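Local coordinates for protein cortical-lytic enzyme (Clostridium perfringens, PDB 5JIP) that is a muramidase involved in hydrolysing the spore cortex peptidoglycan during germination, and probably has the lysozyme activity of glycoside hydrolase family 25, at residues A[13-18]-A[202-207]. Numbering follows the deposited sequence.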
ATOM      1  N   SER A  13       9.413   6.457 -19.066  1.00  9.58           N
ATOM      2  CA  SER A  13       8.812   5.167 -19.372  1.00  6.82           C
ATOM      3  C   SER A  13       9.884   4.136 -19.707  1.00  9.42           C
ATOM      4  O   SER A  13      10.783   4.395 -20.515  1.00  9.53           O
ATOM      5  CB  SER A  13       7.833   5.289 -20.540  1.00  8.36           C
ATOM      6  OG  SER A  13       6.721   6.117 -20.219  1.00  7.61           O
ATOM      7  N   THR A  14       9.748   2.945 -19.120  1.00  8.49           N
ATOM      8  CA  THR A  14      10.599   1.829 -19.503  1.00  9.96           C
ATOM      9  C   THR A  14      10.177   1.291 -20.870  1.00  9.41           C
ATOM     10  O   THR A  14       9.125   1.630 -21.412  1.00  8.23           O
ATOM     11  CB  THR A  14      10.544   0.718 -18.456  1.00  8.55           C
ATOM     12  OG1 THR A  14       9.187   0.354 -18.203  1.00  8.81           O
ATOM     13  CG2 THR A  14      11.206   1.174 -17.138  1.00 10.45           C
ATOM     14  N   PHE A  15      11.013   0.416 -21.411  1.00  8.43           N
ATOM     15  CA  PHE A  15      10.893   0.009 -22.800  1.00  7.15           C
ATOM     16  C   PHE A  15      11.441  -1.395 -22.982  1.00  8.27           C
ATOM     17  O   PHE A  15      12.482  -1.740 -22.422  1.00  9.00           O
ATOM     18  CB  PHE A  15      11.637   1.004 -23.692  1.00 10.76           C
ATOM     19  CG  PHE A  15      11.862   0.520 -25.096  1.00  9.44           C
ATOM     20  CD1 PHE A  15      10.937   0.759 -26.090  1.00  8.84           C
ATOM     21  CD2 PHE A  15      13.013  -0.160 -25.413  1.00  8.22           C
ATOM     22  CE1 PHE A  15      11.143   0.304 -27.397  1.00 10.66           C
ATOM     23  CE2 PHE A  15      13.239  -0.609 -26.708  1.00 13.28           C
ATOM     24  CZ  PHE A  15      12.310  -0.366 -27.703  1.00  9.21           C
ATOM     25  N   GLY A  16      10.768  -2.186 -23.807  1.00  7.40           N
ATOM     26  CA  GLY A  16      11.278  -3.492 -24.118  1.00  7.17           C
ATOM     27  C   GLY A  16      10.407  -4.236 -25.098  1.00  7.60           C
ATOM     28  O   GLY A  16       9.218  -3.909 -25.299  1.00  4.60           O
ATOM     29  N   PRO A  17      10.972  -5.282 -25.696  1.00  5.86           N
ATOM     30  CA  PRO A  17      10.236  -6.075 -26.675  1.00  6.52           C
ATOM     31  C   PRO A  17       9.466  -7.213 -26.027  1.00  7.15           C
ATOM     32  O   PRO A  17       9.726  -7.611 -24.891  1.00  6.39           O
ATOM     33  CB  PRO A  17      11.363  -6.623 -27.561  1.00  8.07           C
ATOM     34  CG  PRO A  17      12.466  -6.883 -26.554  1.00  7.14           C
ATOM     35  CD  PRO A  17      12.391  -5.704 -25.610  1.00  5.48           C
ATOM     36  N   ASP A  18       8.517  -7.757 -26.787  1.00  5.56           N
ATOM     37  CA  ASP A  18       8.061  -9.107 -26.492  1.00  4.69           C
ATOM     38  C   ASP A  18       8.379 -10.002 -27.682  1.00  6.60           C
ATOM     39  O   ASP A  18       8.387  -9.556 -28.841  1.00  6.86           O
ATOM     40  CB  ASP A  18       6.567  -9.170 -26.112  1.00  6.00           C
ATOM     41  CG  ASP A  18       5.657  -8.573 -27.167  1.00  8.71           C
ATOM     42  OD1 ASP A  18       5.448  -7.343 -27.134  1.00  7.22           O
ATOM     43  OD2 ASP A  18       5.145  -9.339 -28.011  1.00  7.39           O
ATOM     44  N   TRP A 202       2.062  -0.504 -22.790  1.00  4.12           N
ATOM     45  CA  TRP A 202       1.440  -0.146 -24.062  1.00  5.25           C
ATOM     46  C   TRP A 202       2.300  -0.715 -25.186  1.00  6.79           C
ATOM     47  O   TRP A 202       3.458  -0.312 -25.345  1.00  6.19           O
ATOM     48  CB  TRP A 202       1.307   1.371 -24.181  1.00  7.96           C
ATOM     49  CG  TRP A 202       0.942   1.907 -25.539  1.00  8.29           C
ATOM     50  CD1 TRP A 202       0.307   1.259 -26.553  1.00  8.19           C
ATOM     51  CD2 TRP A 202       1.226   3.232 -26.025  1.00  6.22           C
ATOM     52  NE1 TRP A 202       0.151   2.110 -27.644  1.00  8.65           N
ATOM     53  CE2 TRP A 202       0.730   3.318 -27.339  1.00  8.25           C
ATOM     54  CE3 TRP A 202       1.842   4.349 -25.462  1.00  9.33           C
ATOM     55  CZ2 TRP A 202       0.831   4.482 -28.093  1.00  6.83           C
ATOM     56  CZ3 TRP A 202       1.951   5.498 -26.218  1.00  8.60           C
ATOM     57  CH2 TRP A 202       1.445   5.561 -27.507  1.00  9.13           C
ATOM     58  N   GLN A 203       1.749  -1.687 -25.916  1.00  7.37           N
ATOM     59  CA  GLN A 203       2.379  -2.226 -27.115  1.00  5.21           C
ATOM     60  C   GLN A 203       2.011  -1.298 -28.264  1.00  5.88           C
ATOM     61  O   GLN A 203       0.844  -1.249 -28.673  1.00  7.23           O
ATOM     62  CB  GLN A 203       1.896  -3.639 -27.398  1.00  5.39           C
ATOM     63  CG  GLN A 203       2.728  -4.365 -28.438  1.00  7.54           C
ATOM     64  CD  GLN A 203       2.153  -5.720 -28.706  1.00  7.14           C
ATOM     65  OE1 GLN A 203       1.090  -5.841 -29.301  1.00  9.81           O
ATOM     66  NE2 GLN A 203       2.852  -6.760 -28.253  1.00  6.15           N
ATOM     67  N   PHE A 204       2.976  -0.499 -28.717  1.00  6.78           N
ATOM     68  CA  PHE A 204       2.691   0.538 -29.701  1.00  6.51           C
ATOM     69  C   PHE A 204       3.045   0.131 -31.126  1.00  9.68           C
ATOM     70  O   PHE A 204       2.661   0.831 -32.066  1.00  9.43           O
ATOM     71  CB  PHE A 204       3.406   1.852 -29.323  1.00  9.66           C
ATOM     72  CG  PHE A 204       4.910   1.759 -29.319  1.00  5.38           C
ATOM     73  CD1 PHE A 204       5.586   1.380 -28.161  1.00  6.45           C
ATOM     74  CD2 PHE A 204       5.639   2.035 -30.459  1.00  9.35           C
ATOM     75  CE1 PHE A 204       6.960   1.274 -28.143  1.00  9.38           C
ATOM     76  CE2 PHE A 204       7.026   1.922 -30.453  1.00 11.23           C
ATOM     77  CZ  PHE A 204       7.683   1.531 -29.296  1.00  8.93           C
ATOM     78  N   THR A 205       3.734  -0.993 -31.324  1.00  8.75           N
ATOM     79  CA  THR A 205       3.968  -1.466 -32.675  1.00  8.65           C
ATOM     80  C   THR A 205       4.186  -2.963 -32.641  1.00  9.69           C
ATOM     81  O   THR A 205       4.609  -3.518 -31.624  1.00  7.75           O
ATOM     82  CB  THR A 205       5.180  -0.778 -33.310  1.00 10.19           C
ATOM     83  OG1 THR A 205       5.317  -1.219 -34.655  1.00 13.01           O
ATOM     84  CG2 THR A 205       6.433  -1.111 -32.552  1.00 10.37           C
ATOM     85  N   ASP A 206       3.897  -3.596 -33.771  1.00  9.30           N
ATOM     86  CA  ASP A 206       4.267  -4.974 -34.039  1.00 10.68           C
ATOM     87  C   ASP A 206       5.369  -5.069 -35.085  1.00 10.35           C
ATOM     88  O   ASP A 206       5.748  -6.180 -35.466  1.00 12.89           O
ATOM     89  CB  ASP A 206       3.056  -5.775 -34.508  1.00  9.22           C
ATOM     90  CG  ASP A 206       2.410  -5.197 -35.767  1.00 11.57           C
ATOM     91  OD1 ASP A 206       2.677  -4.048 -36.105  1.00  8.89           O
ATOM     92  OD2 ASP A 206       1.596  -5.895 -36.394  1.00 10.34           O
ATOM     93  N   GLU A 207       5.901  -3.936 -35.528  1.00  7.94           N
ATOM     94  CA  GLU A 207       6.823  -3.872 -36.654  1.00 11.20           C
ATOM     95  C   GLU A 207       8.005  -3.001 -36.321  1.00 12.04           C
ATOM     96  O   GLU A 207       8.553  -2.304 -37.180  1.00 13.62           O
ATOM     97  CB  GLU A 207       6.131  -3.326 -37.897  1.00 18.70           C
ATOM     98  CG  GLU A 207       5.041  -4.170 -38.398  1.00 22.17           C
ATOM     99  CD  GLU A 207       4.483  -3.662 -39.706  1.00 24.32           C
ATOM    100  OE1 GLU A 207       4.468  -2.430 -39.926  1.00 25.64           O
ATOM    101  OE2 GLU A 207       4.086  -4.519 -40.515  1.00 35.38           O
TER
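The phenyl rings of Phe15 and Phe204 meet edge to edge: CE1 of Phe15 lies 4.1 Å from CZ of Phe204, each atom near the plane of the other ring, so no face is stacked across this pair. A face of Phe204 is taken instead by Trp221 of strand 217-221, and within its own strand CB of Phe204 rests on one face of the Trp202 indole, 3.5 Å above the plane and toward the rim. The two phenylalanine side chains run at about a right angle, brought together although the nearest CA atoms of segments 13-18 and 202-207, those of Phe15 and Trp202, are 9.5 Å apart.

The second bridge is polar and buried. Gln203 extends its chain, with CG anti to the backbone N (chi1 -167°), and its NE2 donates to OD1 of Asp18 at 2.9 Å. The bond is somewhat bent, with 148° at the hydrogen; it lies in the amide plane but reaches the syn side of OD1 from 26° out of the carboxylate plane. The carboxylate and amide planes are only slightly turned against each other. Asn220 ND2 also donates to Asp18 OD1, giving that oxygen two gripping bonds, while Tyr180 and Tyr149 hydroxyls bond to Gln203 OE1 and help fix the rotation of the amide. Gln203 NE2 further bonds to a bound MES, probably from the crystallisation liquor, which may mark a pocket.

Strand 217-221 pairs antiparallel with both 15-19 and 201-208, so these contacts span an intervening strand where the sheet curls closed, bringing the first strand near the late ones as in the TIM-barrel-like fold of glycoside hydrolase family 25.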